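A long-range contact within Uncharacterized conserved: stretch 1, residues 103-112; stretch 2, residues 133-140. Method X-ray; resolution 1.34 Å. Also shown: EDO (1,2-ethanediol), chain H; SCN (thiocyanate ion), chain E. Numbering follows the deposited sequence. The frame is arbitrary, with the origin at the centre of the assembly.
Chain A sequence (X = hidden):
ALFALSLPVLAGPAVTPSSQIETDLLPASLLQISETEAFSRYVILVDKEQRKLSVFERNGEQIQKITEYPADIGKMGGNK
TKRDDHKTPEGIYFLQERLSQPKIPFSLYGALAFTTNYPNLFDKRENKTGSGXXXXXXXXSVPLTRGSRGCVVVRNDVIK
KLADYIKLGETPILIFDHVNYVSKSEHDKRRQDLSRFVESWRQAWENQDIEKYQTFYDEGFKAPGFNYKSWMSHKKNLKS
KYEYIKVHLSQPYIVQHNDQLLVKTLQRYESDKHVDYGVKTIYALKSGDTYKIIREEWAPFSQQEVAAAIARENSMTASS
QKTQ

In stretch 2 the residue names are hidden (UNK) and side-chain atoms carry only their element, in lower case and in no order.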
# COMPACT_ATOMS: atom_id res chain seq x y z
N LYS A 103 -13.71 16.37 -0.86
CA LYS A 103 -13.42 15.08 -0.22
C LYS A 103 -13.09 15.25 1.26
O LYS A 103 -13.48 14.44 2.00
CB LYS A 103 -12.31 14.34 -0.96
CG LYS A 103 -12.67 13.84 -2.35
CD LYS A 103 -13.93 13.01 -2.38
CE LYS A 103 -14.37 12.64 -3.78
NZ LYS A 103 -15.81 12.34 -3.90
N ILE A 104 -12.37 16.30 1.60
CA ILE A 104 -11.95 16.48 2.99
C ILE A 104 -12.37 17.85 3.51
O ILE A 104 -12.39 18.83 2.75
CB ILE A 104 -10.45 16.23 3.18
CG1 ILE A 104 -9.62 17.12 2.26
CG2 ILE A 104 -10.12 14.76 2.94
CD1 ILE A 104 -8.14 17.17 2.64
N PRO A 105 -12.73 17.95 4.79
CA PRO A 105 -13.23 19.23 5.32
C PRO A 105 -12.12 20.26 5.47
O PRO A 105 -11.08 20.01 6.08
CB PRO A 105 -13.80 18.84 6.69
CG PRO A 105 -13.11 17.55 7.05
CD PRO A 105 -12.88 16.84 5.75
N PHE A 106 -12.39 21.47 4.96
CA PHE A 106 -11.48 22.59 5.18
C PHE A 106 -11.30 22.89 6.65
O PHE A 106 -10.22 23.33 7.06
CB PHE A 106 -12.05 23.83 4.46
CG PHE A 106 -11.11 25.00 4.43
CD1 PHE A 106 -11.11 25.93 5.45
CD2 PHE A 106 -10.25 25.17 3.36
CE1 PHE A 106 -10.25 27.02 5.41
CE2 PHE A 106 -9.39 26.25 3.31
CZ PHE A 106 -9.39 27.18 4.35
N SER A 107 -12.33 22.67 7.47
CA SER A 107 -12.23 23.02 8.89
C SER A 107 -11.12 22.24 9.58
O SER A 107 -10.52 22.73 10.55
CB SER A 107 -13.56 22.77 9.59
OG SER A 107 -13.94 21.40 9.49
N LEU A 108 -10.82 21.03 9.10
CA LEU A 108 -9.78 20.20 9.69
C LEU A 108 -8.47 20.25 8.92
O LEU A 108 -7.41 20.08 9.53
CB LEU A 108 -10.24 18.74 9.76
CG LEU A 108 -11.50 18.41 10.56
CD1 LEU A 108 -11.71 16.90 10.58
CD2 LEU A 108 -11.39 18.95 11.97
N TYR A 109 -8.52 20.45 7.60
CA TYR A 109 -7.36 20.22 6.75
C TYR A 109 -6.99 21.42 5.90
O TYR A 109 -6.02 21.35 5.14
CB TYR A 109 -7.59 18.98 5.86
CG TYR A 109 -7.84 17.76 6.71
CD1 TYR A 109 -6.86 17.27 7.56
CD2 TYR A 109 -9.08 17.11 6.68
CE1 TYR A 109 -7.10 16.19 8.35
CE2 TYR A 109 -9.32 16.02 7.47
CZ TYR A 109 -8.32 15.55 8.30
OH TYR A 109 -8.52 14.47 9.11
N GLY A 110 -7.73 22.52 6.01
CA GLY A 110 -7.49 23.62 5.11
C GLY A 110 -7.60 23.19 3.66
O GLY A 110 -8.36 22.29 3.29
N ALA A 111 -6.81 23.85 2.81
CA ALA A 111 -7.04 23.76 1.37
C ALA A 111 -6.54 22.46 0.75
O ALA A 111 -7.02 22.09 -0.32
CB ALA A 111 -6.39 24.94 0.65
N LEU A 112 -5.60 21.76 1.39
CA LEU A 112 -5.00 20.60 0.75
C LEU A 112 -4.44 19.70 1.83
O LEU A 112 -4.00 20.16 2.88
CB LEU A 112 -3.83 21.01 -0.16
CG LEU A 112 -4.04 21.54 -1.58
CD1 LEU A 112 -2.68 21.78 -2.22
CD2 LEU A 112 -4.85 20.58 -2.41
N UNK A 133 -0.52 9.69 9.37
CA UNK A 133 0.23 10.94 9.27
C UNK A 133 -0.04 11.52 7.90
O UNK A 133 0.22 10.87 6.87
c UNK A 133 2.03 10.07 10.81
c UNK A 133 2.50 12.02 9.31
c UNK A 133 3.51 9.93 11.10
c UNK A 133 1.74 10.71 9.45
N UNK A 134 -0.51 12.77 7.88
CA UNK A 134 -0.67 13.56 6.67
C UNK A 134 0.10 14.86 6.85
O UNK A 134 0.36 15.31 7.97
c UNK A 134 -6.65 14.00 5.34
c UNK A 134 -7.14 12.73 4.99
c UNK A 134 -3.09 12.89 6.05
n UNK A 134 -3.98 10.89 5.51
c UNK A 134 -2.14 13.97 6.46
c UNK A 134 -5.33 14.18 5.70
c UNK A 134 -6.34 11.62 5.02
c UNK A 134 -5.00 11.80 5.39
c UNK A 134 -2.83 11.56 5.89
c UNK A 134 -4.48 13.07 5.73
N UNK A 135 0.43 15.49 5.72
CA UNK A 135 0.86 16.88 5.67
C UNK A 135 -0.34 17.69 5.18
O UNK A 135 -0.87 17.41 4.10
c UNK A 135 2.94 19.35 5.35
c UNK A 135 2.34 18.46 4.24
c UNK A 135 3.30 18.38 3.06
c UNK A 135 2.02 17.03 4.70
N UNK A 136 -0.82 18.64 5.99
CA UNK A 136 -2.03 19.34 5.59
C UNK A 136 -2.04 20.75 6.14
O UNK A 136 -1.09 21.19 6.79
c UNK A 136 -3.53 18.41 7.43
c UNK A 136 -3.39 17.34 8.25
c UNK A 136 -4.14 19.00 9.47
n UNK A 136 -3.77 17.73 9.51
n UNK A 136 -4.01 19.44 8.23
c UNK A 136 -3.31 18.56 5.96
N UNK A 137 -3.11 21.49 5.85
CA UNK A 137 -3.25 22.85 6.32
C UNK A 137 -4.40 22.92 7.32
O UNK A 137 -4.82 21.89 7.89
c UNK A 137 -3.40 23.80 5.13
N UNK A 138 -4.86 24.11 7.58
CA UNK A 138 -5.89 24.33 8.62
C UNK A 138 -6.42 25.75 8.43
O UNK A 138 -5.79 26.51 7.80
c UNK A 138 -5.26 24.07 10.00
c UNK A 138 -4.50 25.29 10.51
c UNK A 138 -6.28 23.49 10.99
c UNK A 138 -5.72 22.57 12.01
N UNK A 139 -7.58 26.12 8.98
CA UNK A 139 -8.03 27.48 8.82
C UNK A 139 -7.02 28.47 9.42
O UNK A 139 -6.43 28.26 10.40
c UNK A 139 -9.82 26.08 9.38
c UNK A 139 -9.32 27.48 9.62
c UNK A 139 -8.57 25.26 9.56
N UNK A 140 -7.01 29.64 8.81
CA UNK A 140 -6.11 30.73 9.24
C UNK A 140 -6.35 31.14 10.70
O UNK A 140 -5.41 31.55 11.33
o UNK A 140 -6.38 32.46 6.10
c UNK A 140 -5.90 31.74 6.89
c UNK A 140 -6.31 31.93 8.33
o UNK A 140 -5.10 30.92 6.61
C1 EDO H . -16.29 21.16 1.76
O1 EDO H . -16.28 21.78 0.49
C2 EDO H . -15.27 21.87 2.65
O2 EDO H . -15.50 21.58 4.01
S SCN E . -5.08 10.76 9.39
C SCN E . -5.72 12.25 9.82
N SCN E . -6.14 13.26 10.11

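Position 133 carries four side-chain carbons, forked at the first, with one arm two carbons long, all beyond reach of stretch 1: Ile 133. Its buried, apolar character suits an interior place just before the strand.

Position 134 has one carbon followed by fused five- and six-membered rings holding eight carbons and one nitrogen, packed against the side chains of Tyr 109 and Ile 104. This can only be tryptophan. The CA-to-CB bond of Trp 134 points toward stretch 1, and the wide indole suits a place where one side chain meets two neighbours. Its CZ3 lies 3.7 Å from CZ of Tyr 109, over one face of the tyrosine ring, the two planes inclined at 47°; its CH2 lies 4.1 Å from CG2 of Ile 104. A thiocyanate sulfur sits over one indole face.

At position 135 four carbons fork at the second and touch nothing on stretch 1, the pattern of leucine. The CA-to-CB bond of Leu 135 points away from stretch 1, in keeping with alternation along a strand, and the apolar side chain suits its buried place.

Position 136 shows one carbon and a five-membered ring of three carbons and two nitrogens, its face met by the edge of the Tyr 109 ring: a histidine. The CA-to-CB bond of His 136 again points toward stretch 1. CD1 of Tyr 109 is 3.5 Å from its CG, with the planes at 90°. ND1 donates to O of residue 137 at 2.6 Å, which holds the imidazole against its own backbone.

Position 137 has a single side-chain carbon, 4.1 Å from N of Ala 111, so it is alanine. Ala 137 lies close enough to the turn that a small side chain fits well. Its N makes two weak hydrogen bonds, to Tyr 109 O at 3.0 Å and Leu 112 O at 3.4 Å.

Position 138 bears four carbons forked at the first, with one two-carbon arm that approaches Leu 108 O: isoleucine. The CA-to-CB bond of Ile 138 points away, yet its CG1 comes within 3.9 Å of Leu 108 O; its CA is 3.9 Å from CA of Gly 110. The residue is buried, and a hydrocarbon side chain leaves no polar group there unpaired.

Position 139 closes three carbons onto its own nitrogen, and they lie against Phe 106 and Ser 107, at the helix: proline. The compact ring of Pro 139 places CD 3.3 Å from Ser 107 O and 3.6 Å from Phe 106 O, with CG 4.1 Å from CE1 of Phe 106. The missing N-H costs no hydrogen bond to stretch 1.

Position 140 has two carbons, the second carrying two oxygens, and makes no contact with stretch 1: Asp 140, exposed and suitably polar.

The contact works through close backbone approach and aromatic packing. Gly 110, with positive phi, follows the short helix; a CB there would clash with Ile 138 N and Ala 137 CB. Tyr 109 meanwhile reaches back to Trp 134 and His 136.

Stretch 2, residues 133-140: IWLHAIPD
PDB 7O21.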